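Local coordinates for Mgp-operon protein 3 (Mycoplasma pneumoniae, PDB 6RJ1) that probably takes part, alongside adhesin P1, in attaching this human pathogen to host cells as an immunodominant, membrane-anchored surface protein, at residues 696-701 with 812-817; 496-501 with 536-541; 235-240 with 254-259. All coordinates share one frame; numbering follows the deposited sequence.

Contact 1. Residues 696-701 with 812-817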
loop_
_atom_site.group_PDB
_atom_site.type_symbol
_atom_site.label_atom_id
_atom_site.label_comp_id
_atom_site.label_asym_id
_atom_site.label_seq_id
_atom_site.Cartn_x
_atom_site.Cartn_y
_atom_site.Cartn_z
ATOM N N TYR A 696 -6.881 -2.757 7.937
ATOM C CA TYR A 696 -6.863 -1.744 9.001
ATOM C C TYR A 696 -6.992 -2.418 10.359
ATOM O O TYR A 696 -7.413 -3.574 10.432
ATOM C CB TYR A 696 -7.987 -0.703 8.793
ATOM C CG TYR A 696 -9.388 -1.284 8.826
ATOM C CD1 TYR A 696 -9.964 -1.841 7.684
ATOM C CD2 TYR A 696 -10.142 -1.272 9.997
ATOM C CE1 TYR A 696 -11.239 -2.398 7.713
ATOM C CE2 TYR A 696 -11.426 -1.814 10.035
ATOM C CZ TYR A 696 -11.967 -2.385 8.892
ATOM O OH TYR A 696 -13.228 -2.937 8.920
ATOM N N GLY A 697 -6.654 -1.695 11.418
ATOM C CA GLY A 697 -6.771 -2.231 12.764
ATOM C C GLY A 697 -6.189 -1.380 13.866
ATOM O O GLY A 697 -5.531 -0.363 13.618
ATOM N N ILE A 698 -6.470 -1.813 15.102
ATOM C CA ILE A 698 -5.996 -1.242 16.356
ATOM C C ILE A 698 -5.075 -2.289 17.009
ATOM O O ILE A 698 -5.406 -3.479 17.009
ATOM C CB ILE A 698 -7.166 -0.759 17.272
ATOM C CG1 ILE A 698 -6.635 0.045 18.480
ATOM C CG2 ILE A 698 -8.137 -1.910 17.696
ATOM C CD1 ILE A 698 -7.689 0.820 19.249
ATOM N N VAL A 699 -3.906 -1.856 17.501
ATOM C CA VAL A 699 -2.923 -2.756 18.096
ATOM C C VAL A 699 -2.425 -2.190 19.444
ATOM O O VAL A 699 -2.087 -1.007 19.540
ATOM C CB VAL A 699 -1.792 -3.161 17.088
ATOM C CG1 VAL A 699 -1.663 -2.186 15.917
ATOM C CG2 VAL A 699 -0.450 -3.406 17.758
ATOM N N ASN A 700 -2.452 -3.045 20.493
ATOM C CA ASN A 700 -2.030 -2.718 21.854
ATOM C C ASN A 700 -0.541 -2.979 22.098
ATOM O O ASN A 700 0.108 -3.643 21.284
ATOM C CB ASN A 700 -2.888 -3.465 22.884
ATOM C CG ASN A 700 -2.861 -4.964 22.763
ATOM O OD1 ASN A 700 -1.841 -5.622 22.981
ATOM N ND2 ASN A 700 -3.995 -5.537 22.424
ATOM N N GLU A 701 -0.021 -2.483 23.253
ATOM C CA GLU A 701 1.377 -2.608 23.681
ATOM C C GLU A 701 1.913 -4.041 23.690
ATOM O O GLU A 701 3.058 -4.243 23.285
ATOM C CB GLU A 701 1.617 -1.943 25.045
ATOM C CG GLU A 701 1.751 -0.429 24.972
ATOM C CD GLU A 701 2.847 0.179 25.830
ATOM O OE1 GLU A 701 2.790 0.023 27.072
ATOM O OE2 GLU A 701 3.756 0.824 25.259
ATOM N N LEU A 812 -12.681 4.782 9.960
ATOM C CA LEU A 812 -12.488 3.565 10.738
ATOM C C LEU A 812 -12.957 3.801 12.161
ATOM O O LEU A 812 -12.459 4.697 12.830
ATOM C CB LEU A 812 -11.029 3.087 10.660
ATOM C CG LEU A 812 -10.450 2.976 9.241
ATOM C CD1 LEU A 812 -8.958 2.756 9.278
ATOM C CD2 LEU A 812 -11.172 1.916 8.416
ATOM N N ASN A 813 -13.969 3.041 12.588
ATOM C CA ASN A 813 -14.616 3.182 13.894
ATOM C C ASN A 813 -14.197 2.117 14.887
ATOM O O ASN A 813 -14.040 0.948 14.526
ATOM C CB ASN A 813 -16.138 3.235 13.737
ATOM C CG ASN A 813 -16.571 4.201 12.665
ATOM O OD1 ASN A 813 -16.452 5.422 12.808
ATOM N ND2 ASN A 813 -17.056 3.672 11.551
ATOM N N PHE A 814 -14.016 2.539 16.150
ATOM C CA PHE A 814 -13.567 1.679 17.245
ATOM C C PHE A 814 -14.457 1.790 18.476
ATOM O O PHE A 814 -15.119 2.811 18.672
ATOM C CB PHE A 814 -12.105 2.010 17.621
ATOM C CG PHE A 814 -11.135 2.058 16.462
ATOM C CD1 PHE A 814 -10.537 0.898 15.987
ATOM C CD2 PHE A 814 -10.829 3.259 15.838
ATOM C CE1 PHE A 814 -9.653 0.941 14.906
ATOM C CE2 PHE A 814 -9.947 3.299 14.757
ATOM C CZ PHE A 814 -9.368 2.139 14.296
ATOM N N ASN A 815 -14.463 0.731 19.307
ATOM C CA ASN A 815 -15.193 0.673 20.574
ATOM C C ASN A 815 -14.248 1.242 21.655
ATOM O O ASN A 815 -13.219 0.628 21.945
ATOM C CB ASN A 815 -15.599 -0.771 20.894
ATOM C CG ASN A 815 -16.489 -0.920 22.101
ATOM O OD1 ASN A 815 -16.137 -0.550 23.227
ATOM N ND2 ASN A 815 -17.662 -1.489 21.892
ATOM N N PRO A 816 -14.540 2.426 22.228
ATOM C CA PRO A 816 -13.611 2.999 23.223
ATOM C C PRO A 816 -13.604 2.316 24.598
ATOM O O PRO A 816 -12.655 2.501 25.367
ATOM C CB PRO A 816 -14.045 4.461 23.302
ATOM C CG PRO A 816 -15.487 4.448 22.943
ATOM C CD PRO A 816 -15.696 3.314 21.982
ATOM N N ASP A 817 -14.650 1.534 24.906
ATOM C CA ASP A 817 -14.766 0.819 26.178
ATOM C C ASP A 817 -13.897 -0.448 26.218
ATOM O O ASP A 817 -13.597 -0.934 27.314
ATOM C CB ASP A 817 -16.236 0.468 26.486
ATOM C CG ASP A 817 -17.219 1.619 26.365
ATOM O OD1 ASP A 817 -16.895 2.735 26.845
ATOM O OD2 ASP A 817 -18.321 1.400 25.808
#
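Tyr696 and Leu812 meet through both branches of the leucine. CD1 lies 3.6 Å from the CB of Tyr696, while CD2 sits over one face of the phenol, 3.8 Å from the Tyr696 ring centroid and 18° off the ring normal, a CH-pi contact. Leucine suits this place because its fork can serve the stem and the ring of the tyrosine together. A chi1 of 61° carries the tyrosine ring over to Leu812, and chi2 turns its face to CD2. Two residues further on, the Phe814 ring slants against the branched carbon of Ile698: CE1 comes within 3.8 Å of Ile698 CB, and CD1 within 4.1 Å of Ile698 CG2. Ile698 sends CG1 anti to its backbone N, which leaves CG2 to join CB against the ring. Phe814 CE1 also lies 4.3 Å from the backbone carbon Gly697 C.

No hydrogen bond joins the two strands, which belong to different sheets stacked face to face. Their segment axes pass 8.7 Å apart at -32°, the geometry of aligned beta-sheet packing; the MgpC family is assigned to the beta-propeller clan, with which face-to-face sheets are compatible. As strand alternation requires, Tyr696 and Ile698 face Leu812 and Phe814, whereas Asn813 turns the other way, its amide bonded to Ser800, Ile832 and Pro913.

Further out, Tyr696 OH is hydrogen-bonded to Ser833 OG, so the polar end of an otherwise apolar side chain is satisfied although buried. Strand 693-699 is held in its own sheet by backbone bonds to Phe552 and Leu550 on one neighbouring strand and to Ala729 and Asn727 on the other. Within its own sheet Leu812 touches Leu803 and Phe814 touches Ala801; across the interface Phe814 also meets Val551.

Contact 2. Residues 496-501 with 536-541; sequences TELNWG and PAYLIA
The hydroxyl of Tyr538 ends against two hydrocarbon groups, Leu498 CD1 and Trp500 CZ2, and turns to an ordered water for its hydrogen bond. Tyr538 OH is 3.3 Å from Leu498 CD1, and the same oxygen is 3.3 Å from Trp500 CZ2. The water lies at the edge of the phenol, in its plane, 2.9 Å from Tyr538 OH. It is also hydrogen-bonded, at 2.7 Å, to Thr496 O, so a single solvent molecule links the tyrosine to the backbone of the facing strand. Tyrosine suits the place because it spans the gap with a flat apolar ring and still carries a polar end to meet the water.

The side chains of Leu498 and Trp500 come from the opposite direction to Tyr538. Leu498 CD1 approaches the ring obliquely, 3.7 Å from Tyr538 CZ, whereas Trp500 CH2 lies at the phenol's edge, 4.2 Å from Tyr538 CE1. The indole arrives from a loop, and its benzo end makes the touch.

Both segments belong to the MgpC adhesin family region, assigned to the beta-propeller clan. Strand 496-498 runs parallel to strand 723-732, while 538-546 forms an antiparallel pair with 549-563. Val695, on strand 693-699 between those two partners, touches Leu498, Trp500 and Tyr538 alike.

Next along the chain from Leu498, Asn499 forms an Asx turn: its OD1 accepts from Gly501 N at 2.9 Å (N-H...O 152°), with the donor 37° out of the carbonyl plane. Glycine fits the turn's end because the phi there is 115°, where a CB would press on Trp500 O. Asn499 ND2 is bonded to Thr726 O and Trp500 O to Ser730 OG, tying the loop to strand 723-732; Trp493 meets the Tyr538 ring edge-to-face.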
loop_
_atom_site.group_PDB
_atom_site.type_symbol
_atom_site.label_atom_id
_atom_site.label_comp_id
_atom_site.label_asym_id
_atom_site.label_seq_id
_atom_site.Cartn_x
_atom_site.Cartn_y
_atom_site.Cartn_z
ATOM N N THR A 496 3.848 -11.586 10.446
ATOM C CA THR A 496 2.804 -10.879 11.187
ATOM C C THR A 496 1.448 -11.288 10.626
ATOM O O THR A 496 1.024 -10.796 9.574
ATOM C CB THR A 496 3.026 -9.359 11.211
ATOM O OG1 THR A 496 4.370 -9.073 11.585
ATOM C CG2 THR A 496 2.079 -8.655 12.166
ATOM N N GLU A 497 0.790 -12.226 11.320
ATOM C CA GLU A 497 -0.522 -12.749 10.973
ATOM C C GLU A 497 -1.577 -11.738 11.421
ATOM O O GLU A 497 -1.612 -11.337 12.586
ATOM C CB GLU A 497 -0.737 -14.122 11.624
ATOM C CG GLU A 497 -1.929 -14.911 11.101
ATOM C CD GLU A 497 -2.290 -16.090 11.986
ATOM O OE1 GLU A 497 -2.936 -15.875 13.038
ATOM O OE2 GLU A 497 -1.912 -17.232 11.634
ATOM N N LEU A 498 -2.400 -11.291 10.475
ATOM C CA LEU A 498 -3.455 -10.319 10.736
ATOM C C LEU A 498 -4.814 -10.993 10.647
ATOM O O LEU A 498 -4.939 -12.080 10.071
ATOM C CB LEU A 498 -3.382 -9.146 9.731
ATOM C CG LEU A 498 -2.068 -8.348 9.668
ATOM C CD1 LEU A 498 -2.128 -7.286 8.622
ATOM C CD2 LEU A 498 -1.721 -7.700 11.000
ATOM N N ASN A 499 -5.819 -10.366 11.260
ATOM C CA ASN A 499 -7.194 -10.823 11.184
ATOM C C ASN A 499 -7.754 -10.156 9.930
ATOM O O ASN A 499 -7.668 -8.934 9.783
ATOM C CB ASN A 499 -7.974 -10.423 12.430
ATOM C CG ASN A 499 -9.392 -10.938 12.511
ATOM O OD1 ASN A 499 -9.987 -11.434 11.547
ATOM N ND2 ASN A 499 -9.972 -10.820 13.682
ATOM N N TRP A 500 -8.242 -10.977 8.997
ATOM C CA TRP A 500 -8.780 -10.542 7.712
ATOM C C TRP A 500 -10.305 -10.370 7.762
ATOM O O TRP A 500 -10.925 -9.992 6.767
ATOM C CB TRP A 500 -8.312 -11.504 6.603
ATOM C CG TRP A 500 -6.824 -11.435 6.394
ATOM C CD1 TRP A 500 -5.857 -12.061 7.131
ATOM C CD2 TRP A 500 -6.136 -10.633 5.429
ATOM N NE1 TRP A 500 -4.607 -11.697 6.684
ATOM C CE2 TRP A 500 -4.750 -10.818 5.639
ATOM C CE3 TRP A 500 -6.558 -9.788 4.388
ATOM C CZ2 TRP A 500 -3.782 -10.169 4.860
ATOM C CZ3 TRP A 500 -5.598 -9.154 3.612
ATOM C CH2 TRP A 500 -4.228 -9.333 3.863
ATOM N N GLY A 501 -10.872 -10.599 8.944
ATOM C CA GLY A 501 -12.299 -10.482 9.204
ATOM C C GLY A 501 -12.898 -11.823 9.546
ATOM O O GLY A 501 -13.568 -11.968 10.568
ATOM N N PRO A 536 3.084 -10.992 2.723
ATOM C CA PRO A 536 4.394 -10.356 2.903
ATOM C C PRO A 536 4.479 -8.837 2.754
ATOM O O PRO A 536 5.426 -8.252 3.257
ATOM C CB PRO A 536 5.215 -11.011 1.797
ATOM C CG PRO A 536 4.231 -11.130 0.681
ATOM C CD PRO A 536 2.943 -11.525 1.351
ATOM N N ALA A 537 3.592 -8.217 1.973
ATOM C CA ALA A 537 3.718 -6.799 1.679
ATOM C C ALA A 537 2.448 -5.992 1.812
ATOM O O ALA A 537 1.339 -6.504 1.626
ATOM C CB ALA A 537 4.311 -6.614 0.292
ATOM N N TYR A 538 2.637 -4.699 2.129
ATOM C CA TYR A 538 1.570 -3.723 2.290
ATOM C C TYR A 538 1.977 -2.360 1.744
ATOM O O TYR A 538 3.161 -2.015 1.756
ATOM C CB TYR A 538 1.164 -3.614 3.781
ATOM C CG TYR A 538 0.559 -4.889 4.337
ATOM C CD1 TYR A 538 -0.789 -5.183 4.149
ATOM C CD2 TYR A 538 1.349 -5.832 4.997
ATOM C CE1 TYR A 538 -1.337 -6.379 4.609
ATOM C CE2 TYR A 538 0.813 -7.031 5.457
ATOM C CZ TYR A 538 -0.533 -7.295 5.272
ATOM O OH TYR A 538 -1.052 -8.480 5.736
ATOM N N LEU A 539 0.978 -1.586 1.259
ATOM C CA LEU A 539 1.100 -0.184 0.794
ATOM C C LEU A 539 0.418 0.662 1.885
ATOM O O LEU A 539 -0.794 0.872 1.870
ATOM C CB LEU A 539 0.472 0.005 -0.592
ATOM C CG LEU A 539 1.160 -0.771 -1.715
ATOM C CD1 LEU A 539 0.178 -1.633 -2.462
ATOM C CD2 LEU A 539 1.925 0.156 -2.644
ATOM N N ILE A 540 1.216 1.019 2.902
ATOM C CA ILE A 540 0.831 1.673 4.158
ATOM C C ILE A 540 0.251 3.067 3.961
ATOM O O ILE A 540 0.983 3.986 3.603
ATOM C CB ILE A 540 2.038 1.665 5.167
ATOM C CG1 ILE A 540 2.677 0.252 5.306
ATOM C CG2 ILE A 540 1.687 2.277 6.536
ATOM C CD1 ILE A 540 1.881 -0.827 6.074
ATOM N N ALA A 541 -1.046 3.235 4.279
ATOM C CA ALA A 541 -1.735 4.529 4.216
ATOM C C ALA A 541 -1.319 5.432 5.392
ATOM O O ALA A 541 -1.428 6.657 5.301
ATOM C CB ALA A 541 -3.237 4.323 4.224
HETATM O O HOH W 1 0.638 -10.522 6.915
#

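Contact 3. Residues 235-240 with 254-259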
loop_
_atom_site.group_PDB
_atom_site.type_symbol
_atom_site.label_atom_id
_atom_site.label_comp_id
_atom_site.label_asym_id
_atom_site.label_seq_id
_atom_site.Cartn_x
_atom_site.Cartn_y
_atom_site.Cartn_z
ATOM N N SER A 235 18.208 -4.913 -10.143
ATOM C CA SER A 235 17.727 -3.531 -10.119
ATOM C C SER A 235 16.563 -3.346 -11.069
ATOM O O SER A 235 16.546 -3.930 -12.163
ATOM C CB SER A 235 18.835 -2.562 -10.508
ATOM O OG SER A 235 19.885 -2.605 -9.563
ATOM N N TRP A 236 15.606 -2.495 -10.667
ATOM C CA TRP A 236 14.475 -2.139 -11.512
ATOM C C TRP A 236 14.981 -1.115 -12.537
ATOM O O TRP A 236 15.864 -0.309 -12.200
ATOM C CB TRP A 236 13.389 -1.448 -10.685
ATOM C CG TRP A 236 12.675 -2.299 -9.690
ATOM C CD1 TRP A 236 12.104 -3.521 -9.904
ATOM C CD2 TRP A 236 12.308 -1.911 -8.363
ATOM N NE1 TRP A 236 11.445 -3.939 -8.770
ATOM C CE2 TRP A 236 11.567 -2.975 -7.805
ATOM C CE3 TRP A 236 12.567 -0.775 -7.574
ATOM C CZ2 TRP A 236 11.069 -2.932 -6.499
ATOM C CZ3 TRP A 236 12.063 -0.727 -6.289
ATOM C CH2 TRP A 236 11.336 -1.799 -5.755
ATOM N N PRO A 237 14.441 -1.076 -13.775
ATOM C CA PRO A 237 14.861 -0.010 -14.696
ATOM C C PRO A 237 14.067 1.266 -14.423
ATOM O O PRO A 237 12.985 1.217 -13.829
ATOM C CB PRO A 237 14.555 -0.588 -16.081
ATOM C CG PRO A 237 13.584 -1.720 -15.853
ATOM C CD PRO A 237 13.386 -1.914 -14.374
ATOM N N VAL A 238 14.614 2.415 -14.841
ATOM C CA VAL A 238 13.944 3.721 -14.705
ATOM C C VAL A 238 12.798 3.785 -15.730
ATOM O O VAL A 238 11.806 4.473 -15.517
ATOM C CB VAL A 238 14.912 4.930 -14.850
ATOM C CG1 VAL A 238 15.316 5.514 -13.504
ATOM C CG2 VAL A 238 16.122 4.629 -15.737
ATOM N N TYR A 239 12.944 3.015 -16.821
ATOM C CA TYR A 239 12.003 2.888 -17.928
ATOM C C TYR A 239 10.912 1.878 -17.612
ATOM O O TYR A 239 11.153 0.873 -16.931
ATOM C CB TYR A 239 12.733 2.484 -19.224
ATOM C CG TYR A 239 14.064 3.177 -19.398
ATOM C CD1 TYR A 239 14.138 4.474 -19.898
ATOM C CD2 TYR A 239 15.251 2.550 -19.028
ATOM C CE1 TYR A 239 15.361 5.135 -20.021
ATOM C CE2 TYR A 239 16.480 3.199 -19.150
ATOM C CZ TYR A 239 16.532 4.492 -19.652
ATOM O OH TYR A 239 17.740 5.134 -19.775
ATOM N N GLU A 240 9.706 2.154 -18.118
ATOM C CA GLU A 240 8.527 1.302 -17.979
ATOM C C GLU A 240 7.695 1.352 -19.270
ATOM O O GLU A 240 7.624 2.415 -19.896
ATOM C CB GLU A 240 7.706 1.632 -16.717
ATOM C CG GLU A 240 7.241 3.076 -16.589
ATOM C CD GLU A 240 6.063 3.238 -15.653
ATOM O OE1 GLU A 240 5.018 2.594 -15.899
ATOM O OE2 GLU A 240 6.182 4.005 -14.671
ATOM N N SER A 254 17.817 -10.923 -17.933
ATOM C CA SER A 254 18.883 -11.206 -18.900
ATOM C C SER A 254 18.619 -10.542 -20.255
ATOM O O SER A 254 19.501 -9.842 -20.752
ATOM C CB SER A 254 19.097 -12.706 -19.060
ATOM O OG SER A 254 20.310 -12.956 -19.755
ATOM N N SER A 255 17.392 -10.701 -20.811
ATOM C CA SER A 255 16.983 -10.071 -22.071
ATOM C C SER A 255 17.021 -8.543 -21.967
ATOM O O SER A 255 17.403 -7.879 -22.937
ATOM C CB SER A 255 15.591 -10.525 -22.480
ATOM O OG SER A 255 15.598 -11.883 -22.885
ATOM N N TRP A 256 16.656 -7.992 -20.784
ATOM C CA TRP A 256 16.695 -6.559 -20.529
ATOM C C TRP A 256 18.142 -6.074 -20.597
ATOM O O TRP A 256 18.457 -5.234 -21.432
ATOM C CB TRP A 256 16.057 -6.206 -19.172
ATOM C CG TRP A 256 15.949 -4.721 -18.956
ATOM C CD1 TRP A 256 16.832 -3.922 -18.292
ATOM C CD2 TRP A 256 14.968 -3.845 -19.526
ATOM N NE1 TRP A 256 16.439 -2.609 -18.376
ATOM C CE2 TRP A 256 15.294 -2.532 -19.125
ATOM C CE3 TRP A 256 13.832 -4.045 -20.328
ATOM C CZ2 TRP A 256 14.529 -1.420 -19.502
ATOM C CZ3 TRP A 256 13.071 -2.947 -20.695
ATOM C CH2 TRP A 256 13.409 -1.655 -20.266
ATOM N N LYS A 257 19.021 -6.659 -19.762
ATOM C CA LYS A 257 20.447 -6.355 -19.661
ATOM C C LYS A 257 21.172 -6.471 -21.008
ATOM O O LYS A 257 21.911 -5.559 -21.380
ATOM C CB LYS A 257 21.095 -7.284 -18.615
ATOM C CG LYS A 257 22.532 -6.937 -18.233
ATOM C CD LYS A 257 23.155 -8.009 -17.335
ATOM C CE LYS A 257 22.979 -7.726 -15.858
ATOM N NZ LYS A 257 23.447 -8.860 -15.019
ATOM N N ASN A 258 20.945 -7.575 -21.735
ATOM C CA ASN A 258 21.610 -7.861 -23.006
ATOM C C ASN A 258 21.150 -7.018 -24.195
ATOM O O ASN A 258 21.981 -6.730 -25.063
ATOM C CB ASN A 258 21.509 -9.350 -23.355
ATOM C CG ASN A 258 22.152 -10.295 -22.354
ATOM O OD1 ASN A 258 22.929 -9.902 -21.468
ATOM N ND2 ASN A 258 21.827 -11.578 -22.477
ATOM N N SER A 259 19.849 -6.649 -24.274
ATOM C CA SER A 259 19.368 -5.895 -25.437
ATOM C C SER A 259 18.358 -4.782 -25.142
ATOM O O SER A 259 18.637 -3.620 -25.446
ATOM C CB SER A 259 18.800 -6.844 -26.492
ATOM O OG SER A 259 17.710 -7.604 -25.995
#
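Helix 253-267 packs its inner side against the chain leading into strand 239-241, and Trp256 is the residue through which residues 254-259 make this contact. Its indole is met by two residues from different directions. Pro237 CG lies over one face, toward the rim, 3.6 Å above the plane, while Pro237 CB comes in obliquely, 3.5 Å from Trp256 CZ2 and 3.6 Å from Trp256 NE1. A proline suits the spot, since its rigid ring offers a compact apolar surface to a flat partner. Tyr239 comes instead to the indole's edge, its CD2 near the indole plane and 4.1 Å from Trp256 CZ2, the two side chains crossing at about a right angle. With CG anti to the backbone N (chi1 -174°), the Trp256 ring extends to Pro237 while still resting on Ala264 of its own helix.

Val238 CG2 lies over one face of the Tyr239 ring, which Ala264 touches as well. The helix has a wider pi-type turn at 256-259. Ser255 O accepts from both Ser259 N and Ser259 OG, the latter at 3.1 Å and in the carbonyl plane. Ser254, Lys257 and Asn258 are exposed, where polar residues are suited: the arrangement is that of a largely polar surface helix docked by one buried tryptophan on a loop and the strand it leads into, part of a two-stranded antiparallel sheet.

All three contacts rest on aromatic and aliphatic side chains, with no direct hydrogen bond between their segments, yet they differ in setting. Contacts 1 and 2 are fully buried, their centres 15 Å apart, and share the large mixed sheet. Contact 1 joins that sheet to a separate antiparallel one by regular strand-on-strand packing; contact 2 brings together strands of one curled sheet and an adjoining loop around a polar group, and needs a water. Contact 3 lies farther out, across the chain's centre from contact 1, and sets a mostly exposed helix against a loop and a small sheet through a tryptophan, a partly exposed proline and a tyrosine.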